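Local atomic coordinates of uncharacterized protein (PDB entry 4L7A), a protein that is of unknown function but is probably a zinc-dependent metallopeptidase of the zincin type. Residues A[51-56]-A[101-106]; A[63-68]-A[126-131]; A[95-100]-A[119-124]. All blocks are in the same frame, centred on the assembly; numbering follows the deposited sequence.

Contact 1 of 3, residues A[51-56]-A[101-106]; sequences THNLVP and SWDKGT
Two type I beta turns face each other at the surface, one from T51 to L54 and the other from W102 to G105, and neither segment contains regular helix or strand. The first turn is closed by L54 N to T51 O (3.2 Å); the corresponding G105 N to W102 O bond is weak. The backbones stay well apart, coming nearest at N53 and S101, whose CA atoms are 7.1 Å from each other. G105 leaves its turn with backbone angles that favour glycine, since a CB there would press on the carbonyl oxygen of K104.

The gap is bridged mainly by N53, whose position is prepared by an ST turn: T51 OG1 accepts the backbone N of N53 at 3.1 Å. The chi1 of N53, -103°, departs from a staggered value and sends the amide across to the second turn. There ND2 makes a weak hydrogen bond to D103 OD1 (3.3 Å, N-H...O angle 135°), with amide and carboxylate planes 26° apart. D103 supplies that oxygen with its CG in the crowded position between backbone N and carbonyl carbon. S101 N lies 3.4 Å from the same ND2, but both are donors and no bond results. K104 crosses the amide obliquely, its CG 3.6 Å from N53 ND2, and its chain then bends at chi2 so that CE passes the neighbourhood of N53 OD1. ND2 is also bonded to S99 OG, which suggests that the weak D103 bond is a secondary tether.

In the fold, 51-56 leads from strand 38-40 toward helix 59-81, while 101-106 links strand 93-98 to strand 107-112. The latter loop is tied to helix 131-153 where T106 OG1 bonds to Y137 O.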
# COMPACT_ATOMS: atom_id res chain seq x y z
N THR A 51 5.05 3.40 -21.71
CA THR A 51 6.39 3.11 -22.18
C THR A 51 6.32 1.95 -23.17
O THR A 51 5.23 1.45 -23.44
CB THR A 51 7.33 2.75 -21.01
OG1 THR A 51 7.02 1.45 -20.50
CG2 THR A 51 7.29 3.79 -19.93
N HIS A 52 7.46 1.50 -23.68
CA HIS A 52 7.48 0.30 -24.55
C HIS A 52 7.17 -0.99 -23.79
O HIS A 52 6.90 -2.05 -24.42
CB HIS A 52 8.78 0.16 -25.31
CG HIS A 52 8.96 1.20 -26.34
ND1 HIS A 52 10.12 1.35 -27.07
CD2 HIS A 52 8.10 2.15 -26.79
CE1 HIS A 52 9.95 2.34 -27.94
NE2 HIS A 52 8.74 2.84 -27.79
N ASN A 53 7.16 -0.91 -22.47
CA ASN A 53 6.65 -1.97 -21.66
C ASN A 53 5.16 -2.23 -21.63
O ASN A 53 4.72 -3.20 -21.02
CB ASN A 53 7.09 -1.76 -20.23
CG ASN A 53 8.21 -2.65 -19.87
OD1 ASN A 53 9.12 -2.88 -20.70
ND2 ASN A 53 8.17 -3.19 -18.62
N LEU A 54 4.36 -1.33 -22.20
CA LEU A 54 2.92 -1.52 -22.20
C LEU A 54 2.55 -2.82 -22.98
O LEU A 54 3.07 -3.05 -24.06
CB LEU A 54 2.26 -0.36 -22.91
CG LEU A 54 0.73 -0.37 -22.85
CD1 LEU A 54 0.25 -0.27 -21.44
CD2 LEU A 54 0.19 0.84 -23.65
N VAL A 55 1.69 -3.63 -22.37
CA VAL A 55 1.07 -4.82 -22.99
C VAL A 55 -0.44 -4.80 -22.63
O VAL A 55 -0.85 -4.10 -21.72
CB VAL A 55 1.70 -6.15 -22.48
CG1 VAL A 55 3.16 -6.24 -22.83
CG2 VAL A 55 1.52 -6.33 -20.95
N PRO A 56 -1.26 -5.55 -23.38
CA PRO A 56 -2.66 -5.59 -23.02
C PRO A 56 -2.86 -6.04 -21.56
O PRO A 56 -2.11 -6.87 -21.03
CB PRO A 56 -3.23 -6.63 -23.99
CG PRO A 56 -2.34 -6.55 -25.15
CD PRO A 56 -0.97 -6.36 -24.57
N SER A 101 7.09 -6.31 -17.68
CA SER A 101 7.86 -6.73 -16.52
C SER A 101 7.70 -5.75 -15.36
O SER A 101 7.00 -4.71 -15.49
CB SER A 101 9.34 -6.85 -16.88
OG SER A 101 10.05 -7.51 -15.85
N TRP A 102 8.38 -6.08 -14.26
CA TRP A 102 8.43 -5.25 -13.07
C TRP A 102 9.54 -4.22 -13.10
O TRP A 102 9.57 -3.34 -12.25
CB TRP A 102 8.67 -6.12 -11.83
CG TRP A 102 10.03 -6.71 -11.75
CD1 TRP A 102 11.17 -6.10 -11.30
CD2 TRP A 102 10.38 -8.05 -12.07
NE1 TRP A 102 12.22 -6.97 -11.38
CE2 TRP A 102 11.77 -8.17 -11.85
CE3 TRP A 102 9.67 -9.14 -12.57
CZ2 TRP A 102 12.47 -9.37 -12.07
CZ3 TRP A 102 10.37 -10.35 -12.81
CH2 TRP A 102 11.75 -10.45 -12.55
N ASP A 103 10.43 -4.33 -14.08
CA ASP A 103 11.68 -3.54 -14.13
C ASP A 103 11.52 -2.01 -14.33
O ASP A 103 12.41 -1.28 -13.98
CB ASP A 103 12.65 -4.11 -15.20
CG ASP A 103 12.13 -3.92 -16.64
OD1 ASP A 103 10.93 -3.59 -16.85
OD2 ASP A 103 12.90 -4.14 -17.59
N LYS A 104 10.43 -1.52 -14.90
CA LYS A 104 10.16 -0.07 -14.96
C LYS A 104 9.25 0.39 -13.81
O LYS A 104 8.43 1.26 -14.02
CB LYS A 104 9.37 0.32 -16.22
CG LYS A 104 9.88 -0.18 -17.53
CD LYS A 104 11.00 0.63 -18.04
CE LYS A 104 11.06 0.55 -19.53
NZ LYS A 104 12.44 0.89 -19.96
N GLY A 105 9.31 -0.22 -12.63
CA GLY A 105 8.36 0.13 -11.56
C GLY A 105 6.97 -0.47 -11.67
O GLY A 105 6.56 -0.87 -12.73
N THR A 106 6.25 -0.56 -10.57
CA THR A 106 5.00 -1.29 -10.54
C THR A 106 3.77 -0.48 -10.19
O THR A 106 2.68 -1.03 -10.04
CB THR A 106 5.17 -2.38 -9.53
OG1 THR A 106 5.69 -1.80 -8.32
CG2 THR A 106 6.17 -3.43 -10.06

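Contact 2 of 3, residues A[63-68]-A[126-131]; sequences VKLAKI and LDLTNV
Apolar contact carries this meeting of a helix with a loop, and L128 is its centre. Its CG lies beside the backbone N, anti to the carbonyl carbon; chi1 of -63° brings CG toward the helix, and with chi2 at 162° the branch turns CD1 to K64 and CD2 to L65 and I68. CD2 meets L65 CD2 at 4.0 Å, the two side chains crossing at about a right angle. I68 comes in obliquely from the next turn of the helix, its CD1 3.9 Å from L128 CB and similarly near CD2. A second apolar pair lies alongside: L65 and L126 reach tip to tip, with their CD1 atoms 4.0 Å apart. L126 also packs on M134, Y137 and Y138 of helix 131-153.

The aliphatic part of a charged residue makes a further kind of contact. K64 runs extended beyond CG and crosses L128 at about a right angle, so that its CD touches L128 CD1 at 3.7 Å. The ammonium group continues past the leucine and has a long, weak ion pair with D268.

No hydrogen bond crosses between helix and loop; those of 126-131 shape its turn. A type I turn from D127 to N130 is closed by N130 N to D127 O at 3.0 Å. D127 OD1 uses its syn lone pair for T129 OG1 (3.2 Å), and N130, at the N-cap of helix 131-153, binds R133 N through OD1. An alanine at L128 would lose both methyl groups that meet K64, L65 and I68, and would probably loosen the seat of the loop on helix 59-81.

The contact thus depends on shape and on withdrawal of hydrocarbon from water, while polar groups define the turn that presents the leucine.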
# COMPACT_ATOMS: atom_id res chain seq x y z
N VAL A 63 -8.92 -9.75 -12.31
CA VAL A 63 -9.88 -10.30 -11.38
C VAL A 63 -9.17 -10.78 -10.10
O VAL A 63 -9.65 -10.52 -8.97
CB VAL A 63 -10.64 -11.47 -12.01
CG1 VAL A 63 -11.58 -12.11 -11.00
CG2 VAL A 63 -11.45 -11.00 -13.20
N LYS A 64 -8.05 -11.47 -10.27
CA LYS A 64 -7.30 -11.98 -9.12
C LYS A 64 -6.84 -10.84 -8.28
O LYS A 64 -7.04 -10.85 -7.07
CB LYS A 64 -6.11 -12.80 -9.56
CG LYS A 64 -6.56 -14.07 -10.25
CD LYS A 64 -5.43 -15.04 -10.47
CE LYS A 64 -5.88 -16.11 -11.42
NZ LYS A 64 -4.76 -17.03 -11.57
N LEU A 65 -6.26 -9.83 -8.92
CA LEU A 65 -5.76 -8.66 -8.19
C LEU A 65 -6.85 -7.86 -7.48
O LEU A 65 -6.66 -7.44 -6.36
CB LEU A 65 -4.98 -7.74 -9.10
CG LEU A 65 -3.58 -8.24 -9.32
CD1 LEU A 65 -2.96 -7.51 -10.49
CD2 LEU A 65 -2.75 -7.99 -8.05
N ALA A 66 -8.02 -7.70 -8.12
CA ALA A 66 -9.10 -7.01 -7.45
C ALA A 66 -9.50 -7.74 -6.20
O ALA A 66 -9.83 -7.11 -5.20
CB ALA A 66 -10.28 -6.88 -8.35
N LYS A 67 -9.46 -9.05 -6.20
CA LYS A 67 -9.85 -9.82 -5.01
C LYS A 67 -8.74 -9.84 -3.94
O LYS A 67 -9.03 -9.84 -2.72
CB LYS A 67 -10.21 -11.26 -5.35
CG LYS A 67 -11.45 -11.41 -6.22
CD LYS A 67 -11.96 -12.83 -6.21
CE LYS A 67 -13.34 -12.93 -6.93
NZ LYS A 67 -13.76 -14.34 -6.93
N ILE A 68 -7.48 -9.89 -4.38
CA ILE A 68 -6.35 -9.88 -3.45
C ILE A 68 -6.27 -8.52 -2.72
O ILE A 68 -6.06 -8.46 -1.48
CB ILE A 68 -5.08 -10.24 -4.19
CG1 ILE A 68 -5.20 -11.72 -4.60
CG2 ILE A 68 -3.87 -10.05 -3.31
CD1 ILE A 68 -4.04 -12.24 -5.45
N LEU A 126 4.02 -11.76 -12.23
CA LEU A 126 3.67 -11.69 -10.82
C LEU A 126 3.55 -13.09 -10.17
O LEU A 126 2.91 -13.93 -10.73
CB LEU A 126 2.30 -11.03 -10.64
CG LEU A 126 2.17 -9.53 -10.45
CD1 LEU A 126 0.66 -9.13 -10.54
CD2 LEU A 126 2.76 -9.17 -9.09
N ASP A 127 4.12 -13.28 -8.99
CA ASP A 127 3.80 -14.44 -8.19
C ASP A 127 2.86 -13.98 -7.05
O ASP A 127 3.30 -13.45 -6.03
CB ASP A 127 5.08 -15.05 -7.62
CG ASP A 127 4.81 -16.26 -6.73
OD1 ASP A 127 3.63 -16.65 -6.53
OD2 ASP A 127 5.79 -16.83 -6.21
N LEU A 128 1.57 -14.25 -7.21
CA LEU A 128 0.55 -13.59 -6.38
C LEU A 128 0.53 -14.02 -4.92
O LEU A 128 0.07 -13.26 -4.05
CB LEU A 128 -0.84 -13.79 -6.98
CG LEU A 128 -1.07 -13.19 -8.35
CD1 LEU A 128 -2.28 -13.83 -8.99
CD2 LEU A 128 -1.26 -11.69 -8.25
N THR A 129 1.06 -15.20 -4.66
CA THR A 129 1.14 -15.70 -3.32
C THR A 129 2.48 -15.31 -2.65
O THR A 129 2.64 -15.61 -1.50
CB THR A 129 0.98 -17.23 -3.27
OG1 THR A 129 2.01 -17.84 -4.06
CG2 THR A 129 -0.41 -17.64 -3.80
N ASN A 130 3.43 -14.70 -3.36
CA ASN A 130 4.69 -14.29 -2.72
C ASN A 130 4.50 -12.97 -2.00
O ASN A 130 4.43 -11.91 -2.62
CB ASN A 130 5.81 -14.18 -3.72
CG ASN A 130 7.13 -13.91 -3.06
OD1 ASN A 130 7.26 -13.07 -2.17
ND2 ASN A 130 8.15 -14.60 -3.52
N VAL A 131 4.34 -13.07 -0.69
CA VAL A 131 4.01 -11.97 0.18
C VAL A 131 5.06 -10.87 0.10
O VAL A 131 4.69 -9.70 -0.09
CB VAL A 131 3.84 -12.45 1.63
CG1 VAL A 131 3.62 -11.26 2.56
CG2 VAL A 131 2.65 -13.40 1.72

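Contact 3 of 3, residues A[95-100]-A[119-124]; sequences HLIGSA and TLYMGN
Selenomethionine M122 and I97 give up most surface to this parallel strand pair, whose axes come within 4.7 Å at an angle of 28°. M122 closes the pairing with both backbone groups. Its N donates to I97 O at 3.0 Å, nearly along the C=O axis, and its O accepts S99 N at 2.8 Å, with the donor 35° out of the carbonyl plane. The side chain, bent at chi2 and chi3, folds back so that SE lies 3.5 Å from I97 O and also near L96 CB.

I97 continues the regular pattern by donating its N to L120 O (2.9 Å). Its own side chain shares a face of the sheet with T119 and Y121: CD1 meets T119 CG2 at 3.6 Å, and CG2 lies 3.7 Å from Y121 CE2. The isoleucine and tyrosine run side by side, pointing the same way. Y121 extends this surface further, its CB touching S99 CB. On the other face, L96 and L120 likewise lie alongside each other.

Strand 38-40 pairs parallel with 93-98 on its other side, and 107-112 runs antiparallel beside 115-122 as the edge strand, consistent with a zincin-type sheet. Helices 59-81 and 131-153 cover the leucine face, where M122 packs on L61, S62 and L65 of the first helix and on Y138 of the second.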
# COMPACT_ATOMS: atom_id res chain seq x y z
N HIS A 95 -6.33 2.03 -11.07
CA HIS A 95 -6.28 1.60 -12.49
C HIS A 95 -5.34 0.45 -12.54
O HIS A 95 -4.30 0.52 -11.92
CB HIS A 95 -5.63 2.65 -13.38
CG HIS A 95 -6.51 3.81 -13.69
ND1 HIS A 95 -6.11 4.83 -14.53
CD2 HIS A 95 -7.78 4.10 -13.33
CE1 HIS A 95 -7.09 5.71 -14.66
NE2 HIS A 95 -8.12 5.29 -13.94
N LEU A 96 -5.67 -0.59 -13.27
CA LEU A 96 -4.71 -1.65 -13.57
C LEU A 96 -4.29 -1.45 -15.01
O LEU A 96 -5.13 -1.24 -15.90
CB LEU A 96 -5.33 -3.03 -13.44
CG LEU A 96 -5.97 -3.38 -12.13
CD1 LEU A 96 -6.28 -4.87 -12.11
CD2 LEU A 96 -5.04 -3.04 -10.98
N ILE A 97 -2.98 -1.48 -15.23
CA ILE A 97 -2.40 -1.39 -16.56
C ILE A 97 -1.43 -2.52 -16.74
O ILE A 97 -0.67 -2.85 -15.84
CB ILE A 97 -1.68 -0.06 -16.77
CG1 ILE A 97 -2.68 1.08 -16.70
CG2 ILE A 97 -0.99 0.00 -18.09
CD1 ILE A 97 -2.01 2.52 -16.85
N GLY A 98 -1.45 -3.12 -17.92
CA GLY A 98 -0.52 -4.25 -18.16
C GLY A 98 0.92 -3.82 -18.44
O GLY A 98 1.15 -2.84 -19.15
N SER A 99 1.88 -4.57 -17.90
CA SER A 99 3.28 -4.35 -18.16
C SER A 99 4.05 -5.64 -18.45
O SER A 99 3.77 -6.69 -17.87
CB SER A 99 3.89 -3.67 -16.96
OG SER A 99 5.18 -3.21 -17.26
N ALA A 100 5.02 -5.53 -19.36
CA ALA A 100 5.85 -6.62 -19.77
C ALA A 100 6.72 -7.15 -18.64
O ALA A 100 7.01 -8.32 -18.63
CB ALA A 100 6.71 -6.21 -20.93
N THR A 119 -2.29 3.64 -9.69
CA THR A 119 -2.21 2.80 -10.83
C THR A 119 -1.27 1.68 -10.53
O THR A 119 -0.18 1.92 -10.04
CB THR A 119 -1.66 3.58 -12.03
OG1 THR A 119 -2.58 4.63 -12.34
CG2 THR A 119 -1.51 2.68 -13.24
N LEU A 120 -1.69 0.45 -10.78
CA LEU A 120 -0.85 -0.67 -10.58
C LEU A 120 -0.53 -1.30 -11.94
O LEU A 120 -1.44 -1.60 -12.72
CB LEU A 120 -1.55 -1.70 -9.72
CG LEU A 120 -2.17 -1.23 -8.41
CD1 LEU A 120 -2.85 -2.37 -7.75
CD2 LEU A 120 -1.05 -0.70 -7.53
N TYR A 121 0.75 -1.55 -12.17
CA TYR A 121 1.24 -2.20 -13.35
C TYR A 121 1.40 -3.68 -13.00
O TYR A 121 2.04 -4.05 -11.99
CB TYR A 121 2.56 -1.55 -13.81
CG TYR A 121 2.34 -0.17 -14.33
CD1 TYR A 121 2.36 0.94 -13.52
CD2 TYR A 121 2.10 0.04 -15.69
CE1 TYR A 121 2.11 2.22 -14.05
CE2 TYR A 121 1.88 1.28 -16.22
CZ TYR A 121 1.86 2.37 -15.40
OH TYR A 121 1.63 3.60 -16.00
N MSE A 122 0.83 -4.52 -13.86
CA MSE A 122 0.79 -5.95 -13.61
C MSE A 122 0.94 -6.79 -14.87
O MSE A 122 0.75 -6.31 -15.95
CB MSE A 122 -0.52 -6.37 -12.90
CG MSE A 122 -1.74 -5.54 -13.18
SE MSE A 122 -2.54 -5.67 -14.98
CE MSE A 122 -3.58 -7.30 -14.78
N GLY A 123 1.23 -8.07 -14.66
CA GLY A 123 1.36 -9.05 -15.74
C GLY A 123 1.69 -10.39 -15.12
O GLY A 123 1.87 -10.48 -13.91
N ASN A 124 1.71 -11.43 -15.89
CA ASN A 124 1.81 -12.74 -15.23
C ASN A 124 3.27 -13.08 -14.83
O ASN A 124 3.52 -14.19 -14.41
CB ASN A 124 1.09 -13.85 -16.03
CG ASN A 124 1.72 -14.07 -17.35
OD1 ASN A 124 2.75 -13.47 -17.68
ND2 ASN A 124 1.13 -14.98 -18.14

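The three contacts form a continuous series from the surface turns through the sheet to the helices. Contact 1 extends contact 3 beyond the strand ends: their centres are about 7 Å apart, and N53 O to A100 N and T106 O to Y121 N, each 2.9 Å, are probable hydrogen bonds. Contact 3 meets contact 2 on the face of the sheet that carries L96 and L120, where L65 CD1 packs 3.5 Å from M122 CG; their centres are about 12 Å apart. Contacts 1 and 2 do not touch, their centres being about 17 Å apart. Helix 131-153, which begins at contact 2, contains an HExxH sequence and so probably supplies zinc ligands, as in related peptidases.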